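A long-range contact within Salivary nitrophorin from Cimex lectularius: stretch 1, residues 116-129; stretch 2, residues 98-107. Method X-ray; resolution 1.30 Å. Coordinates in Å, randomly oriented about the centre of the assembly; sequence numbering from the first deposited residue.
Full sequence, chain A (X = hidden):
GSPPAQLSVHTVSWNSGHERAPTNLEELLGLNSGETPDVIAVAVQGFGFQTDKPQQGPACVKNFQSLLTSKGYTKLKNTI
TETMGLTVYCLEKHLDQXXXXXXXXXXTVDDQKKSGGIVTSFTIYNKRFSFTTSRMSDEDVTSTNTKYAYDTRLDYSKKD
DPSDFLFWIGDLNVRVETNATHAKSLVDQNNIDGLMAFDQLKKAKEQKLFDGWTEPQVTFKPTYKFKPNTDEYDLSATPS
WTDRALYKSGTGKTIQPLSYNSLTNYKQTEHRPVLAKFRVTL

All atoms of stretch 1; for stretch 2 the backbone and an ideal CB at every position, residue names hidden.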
# COMPACT_ATOMS: atom_id res chain seq x y z
N GLY A 116 -6.75 -6.34 -10.47
CA GLY A 116 -6.91 -7.39 -9.51
C GLY A 116 -6.08 -7.06 -8.30
O GLY A 116 -6.14 -5.93 -7.82
N GLY A 117 -5.33 -8.04 -7.81
CA GLY A 117 -4.48 -7.81 -6.72
C GLY A 117 -3.59 -8.98 -6.40
O GLY A 117 -3.60 -10.02 -7.10
N ILE A 118 -2.82 -8.79 -5.35
CA ILE A 118 -1.81 -9.76 -4.83
C ILE A 118 -1.98 -9.85 -3.36
O ILE A 118 -2.12 -8.81 -2.68
CB ILE A 118 -0.41 -9.29 -5.14
CG1 ILE A 118 -0.20 -9.00 -6.65
CG2 ILE A 118 0.68 -10.33 -4.66
CD1 ILE A 118 1.02 -8.26 -6.96
N VAL A 119 -1.93 -11.07 -2.80
CA VAL A 119 -1.88 -11.21 -1.37
C VAL A 119 -0.69 -12.09 -1.00
O VAL A 119 -0.61 -13.20 -1.48
CB VAL A 119 -3.14 -11.88 -0.77
CG1 VAL A 119 -3.12 -11.76 0.69
CG2 VAL A 119 -4.37 -11.31 -1.30
N THR A 120 0.16 -11.61 -0.13
CA THR A 120 1.28 -12.40 0.42
C THR A 120 1.07 -12.53 1.89
O THR A 120 0.86 -11.56 2.60
CB THR A 120 2.61 -11.68 0.10
OG1 THR A 120 2.85 -11.72 -1.31
CG2 THR A 120 3.81 -12.32 0.78
N SER A 121 1.16 -13.79 2.38
CA SER A 121 0.90 -14.10 3.76
C SER A 121 2.01 -15.00 4.33
O SER A 121 2.62 -15.75 3.63
CB SER A 121 -0.44 -14.85 3.92
OG SER A 121 -1.53 -14.08 3.41
N PHE A 122 2.18 -14.92 5.61
CA PHE A 122 3.24 -15.70 6.33
C PHE A 122 3.00 -15.65 7.80
O PHE A 122 2.29 -14.79 8.34
CB PHE A 122 4.64 -15.12 6.00
CG PHE A 122 4.87 -13.74 6.55
CD1 PHE A 122 5.46 -13.58 7.78
CD2 PHE A 122 4.51 -12.58 5.82
CE1 PHE A 122 5.66 -12.35 8.32
CE2 PHE A 122 4.71 -11.32 6.36
CZ PHE A 122 5.28 -11.20 7.60
N THR A 123 3.58 -16.63 8.50
CA THR A 123 3.35 -16.74 9.91
C THR A 123 4.66 -16.63 10.66
O THR A 123 5.63 -17.29 10.31
CB THR A 123 2.73 -18.13 10.18
OG1 THR A 123 1.39 -18.16 9.65
CG2 THR A 123 2.60 -18.39 11.65
N ILE A 124 4.66 -15.81 11.70
CA ILE A 124 5.77 -15.73 12.64
C ILE A 124 5.20 -15.73 14.04
O ILE A 124 4.19 -15.10 14.31
CB ILE A 124 6.76 -14.52 12.40
CG1 ILE A 124 6.03 -13.18 12.34
CG2 ILE A 124 7.50 -14.75 11.12
CD1 ILE A 124 6.98 -11.98 12.29
N TYR A 125 5.84 -16.50 14.92
CA TYR A 125 5.40 -16.62 16.29
C TYR A 125 3.94 -17.05 16.38
O TYR A 125 3.16 -16.57 17.22
CB TYR A 125 5.67 -15.32 17.04
CG TYR A 125 7.10 -14.86 16.94
CD1 TYR A 125 7.45 -13.72 16.22
CD2 TYR A 125 8.13 -15.54 17.61
CE1 TYR A 125 8.75 -13.30 16.13
CE2 TYR A 125 9.45 -15.11 17.53
CZ TYR A 125 9.76 -14.00 16.81
OH TYR A 125 11.07 -13.56 16.75
N ASN A 126 3.58 -17.93 15.46
CA ASN A 126 2.26 -18.46 15.37
C ASN A 126 1.13 -17.44 15.12
O ASN A 126 -0.01 -17.71 15.39
CB ASN A 126 1.96 -19.27 16.63
CG ASN A 126 0.88 -20.26 16.42
OD1 ASN A 126 0.82 -20.89 15.36
ND2 ASN A 126 -0.02 -20.40 17.40
N LYS A 127 1.49 -16.28 14.57
CA LYS A 127 0.54 -15.25 14.14
C LYS A 127 0.67 -15.06 12.64
O LYS A 127 1.78 -14.95 12.14
CB LYS A 127 0.83 -13.94 14.84
CG LYS A 127 0.75 -13.96 16.33
CD LYS A 127 -0.62 -14.29 16.82
CE LYS A 127 -0.63 -14.64 18.31
NZ LYS A 127 -0.87 -16.09 18.46
N ARG A 128 -0.48 -14.99 11.97
CA ARG A 128 -0.51 -14.91 10.52
C ARG A 128 -0.68 -13.49 10.03
O ARG A 128 -1.60 -12.81 10.44
CB ARG A 128 -1.58 -15.78 9.87
CG ARG A 128 -1.41 -15.93 8.38
CD ARG A 128 -1.43 -17.28 7.93
NE ARG A 128 -1.21 -17.50 6.53
CZ ARG A 128 -0.12 -17.99 6.00
NH1 ARG A 128 0.97 -18.20 6.75
NH2 ARG A 128 -0.08 -18.25 4.70
N PHE A 129 0.27 -13.06 9.22
CA PHE A 129 0.26 -11.74 8.54
C PHE A 129 -0.18 -11.90 7.10
O PHE A 129 0.23 -12.85 6.44
CB PHE A 129 1.67 -11.12 8.51
CG PHE A 129 2.16 -10.62 9.82
CD1 PHE A 129 2.62 -11.51 10.80
CD2 PHE A 129 2.19 -9.28 10.09
CE1 PHE A 129 3.08 -11.06 12.02
CE2 PHE A 129 2.64 -8.81 11.30
CZ PHE A 129 3.11 -9.73 12.28
N UNK A 98 9.80 -23.92 9.45
CA UNK A 98 8.83 -25.00 9.64
C UNK A 98 7.40 -24.53 9.77
O UNK A 98 6.47 -25.30 9.50
CB UNK A 98 9.20 -25.81 10.88
N UNK A 99 7.22 -23.28 10.19
CA UNK A 99 5.89 -22.76 10.48
C UNK A 99 5.57 -21.53 9.63
O UNK A 99 4.47 -21.03 9.70
CB UNK A 99 5.77 -22.42 11.97
N UNK A 100 6.52 -21.06 8.85
CA UNK A 100 6.29 -19.77 8.13
C UNK A 100 5.12 -19.83 7.17
O UNK A 100 4.36 -18.88 7.02
CB UNK A 100 7.54 -19.37 7.35
N UNK A 101 4.94 -20.93 6.48
CA UNK A 101 3.83 -21.10 5.54
C UNK A 101 3.69 -19.86 4.63
O UNK A 101 2.60 -19.25 4.48
CB UNK A 101 2.53 -21.35 6.30
N UNK A 102 4.78 -19.53 3.98
CA UNK A 102 4.83 -18.35 3.07
C UNK A 102 4.03 -18.63 1.80
O UNK A 102 4.36 -19.57 1.02
CB UNK A 102 6.27 -18.00 2.71
N UNK A 103 2.98 -17.83 1.53
CA UNK A 103 2.10 -18.09 0.40
C UNK A 103 1.69 -16.78 -0.23
O UNK A 103 1.43 -15.82 0.49
CB UNK A 103 0.87 -18.89 0.83
N UNK A 104 1.61 -16.77 -1.54
CA UNK A 104 1.12 -15.60 -2.30
C UNK A 104 0.09 -16.05 -3.31
O UNK A 104 0.24 -17.13 -3.93
CB UNK A 104 2.27 -14.87 -3.00
N UNK A 105 -0.99 -15.30 -3.45
CA UNK A 105 -1.90 -15.47 -4.54
C UNK A 105 -1.96 -14.20 -5.38
O UNK A 105 -1.71 -13.09 -4.90
CB UNK A 105 -3.29 -15.85 -4.02
N UNK A 106 -2.25 -14.39 -6.64
CA UNK A 106 -2.54 -13.31 -7.54
C UNK A 106 -3.97 -13.53 -8.00
O UNK A 106 -4.36 -14.66 -8.38
CB UNK A 106 -1.55 -13.25 -8.71
N UNK A 107 -4.73 -12.44 -8.03
CA UNK A 107 -6.11 -12.44 -8.50
C UNK A 107 -6.16 -11.49 -9.68
O UNK A 107 -5.74 -10.32 -9.58
CB UNK A 107 -7.09 -12.03 -7.40

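Position 98 has nothing of stretch 1 within 5.5 Å of its ideal CB, so the contact sets no preference; it is Asn98.

At 99, CA-to-CB points toward stretch 1, but the ideal CB stays 5.1 Å from Thr123 CG2, leaving room for a small or polar side chain. Thr99 (chi1 p) uses water: one molecule accepts from its OG1 and donates to Thr123 O, and another donates to OG1 and accepts from Asn126 N.

The backbone O of 100 accepts from Thr123 N (2.8 Å). The ideal CB points away overall yet lies 5.3 Å from Phe122 CB, so a branched apolar chain could return to Phe122 and Ile124. Leu100 does so: its CD1 is 3.8 Å from Phe122 CB and 4.1 Å from Ile124 CG2.

Position 101 has phi/psi 47/54, a left-handed conformation that favours Gly, Asn or Asp. Its ideal CB, 3.5 Å from Arg128 NH1, would also make an acidic group plausible. The residue is Lys101, whose amine leads away; its O instead accepts from Arg128 NH1 (3.0 Å) and NH2 (2.9 Å).

At 102, CA-to-CB points away, and many polar chains would suit. Asn102 brings its end back, with OD1 4.2 Å from Thr120 CG2, while ND2 is hydrogen-bonded elsewhere in the structure.

Position 103 pairs with Ser121 through two backbone hydrogen bonds, and its ideal CB is 4.0 Å from Arg128 NH2. An acid looks likely, with polar alternatives. Glu103 is acidic, but its carboxylate leads away and forms no salt bridge with Arg128; its CB lies 4.0 Å from Arg128 NH2, with CG about as near.

At 104 the ideal CB is 3.6 Å from Thr120 OG1, in a non-hydrogen-bonded pair with CA atoms 4.2 Å apart. Ser or Thr could reach that hydroxyl, and a methyl could meet Ile118. Thr104 does both: OG1 hydrogen-bonds Thr120 OG1 (2.7 Å), and CG2 lies 3.7 Å from Ile118 CG2.

Position 105 exchanges two backbone hydrogen bonds with Val119, on the face shared with that side chain; beta-branched apolar residues fit. Ile105 packs CG1 3.8 Å from Val119 CB.

At 106 the ideal CB is 4.9 Å from Ile118 CG1, inviting Val, Ile or Leu. Ile106 makes a looser contact, CG1 to Ile118 CG1 at 4.4 Å.

Position 107 faces Gly117, which offers no side chain, so either a small or a bulkier apolar residue seems possible. It is Val107, whose N donates to Gly117 O (2.8 Å) and whose O accepts from Gly117 N (2.9 Å).

Stretch 2, residues 98-107: NTLKNETIIV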
# COMPACT_ATOMS: atom_id res chain seq x y z
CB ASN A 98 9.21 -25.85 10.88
CG ASN A 98 10.44 -26.73 10.64
OD1 ASN A 98 10.67 -27.21 9.53
ND2 ASN A 98 11.25 -26.91 11.68
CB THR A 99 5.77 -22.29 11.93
OG1 THR A 99 6.75 -21.26 12.20
CG2 THR A 99 6.03 -23.42 12.95
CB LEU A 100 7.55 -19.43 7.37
CG LEU A 100 7.59 -18.07 6.67
CD1 LEU A 100 7.53 -17.00 7.64
CD2 LEU A 100 8.85 -17.96 5.88
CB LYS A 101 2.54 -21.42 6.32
CG LYS A 101 2.60 -22.76 7.08
CD LYS A 101 2.94 -23.91 6.17
CE LYS A 101 3.20 -25.20 6.98
NZ LYS A 101 4.34 -25.95 6.35
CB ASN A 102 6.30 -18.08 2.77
CG ASN A 102 6.54 -16.80 1.98
OD1 ASN A 102 5.69 -15.92 1.91
ND2 ASN A 102 7.71 -16.70 1.38
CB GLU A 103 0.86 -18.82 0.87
CG GLU A 103 1.08 -20.24 1.37
CD GLU A 103 1.76 -21.13 0.34
OE1 GLU A 103 2.58 -22.00 0.72
OE2 GLU A 103 1.45 -20.98 -0.85
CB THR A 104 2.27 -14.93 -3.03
OG1 THR A 104 3.11 -14.28 -2.08
CG2 THR A 104 1.79 -13.79 -3.92
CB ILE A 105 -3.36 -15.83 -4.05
CG1 ILE A 105 -3.99 -14.66 -3.29
CG2 ILE A 105 -3.38 -17.18 -3.26
CD1 ILE A 105 -5.47 -14.59 -3.45
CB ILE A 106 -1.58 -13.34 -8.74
CG1 ILE A 106 -0.15 -13.10 -8.31
CG2 ILE A 106 -1.94 -12.28 -9.70
CD1 ILE A 106 0.88 -13.22 -9.41
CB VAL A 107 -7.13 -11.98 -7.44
CG1 VAL A 107 -8.49 -11.78 -8.09
CG2 VAL A 107 -7.21 -13.00 -6.30
O HOH W 1 7.94 -18.61 11.22
O HOH W 2 5.13 -19.86 14.16
O HOH W 3 -1.48 -15.05 0.67
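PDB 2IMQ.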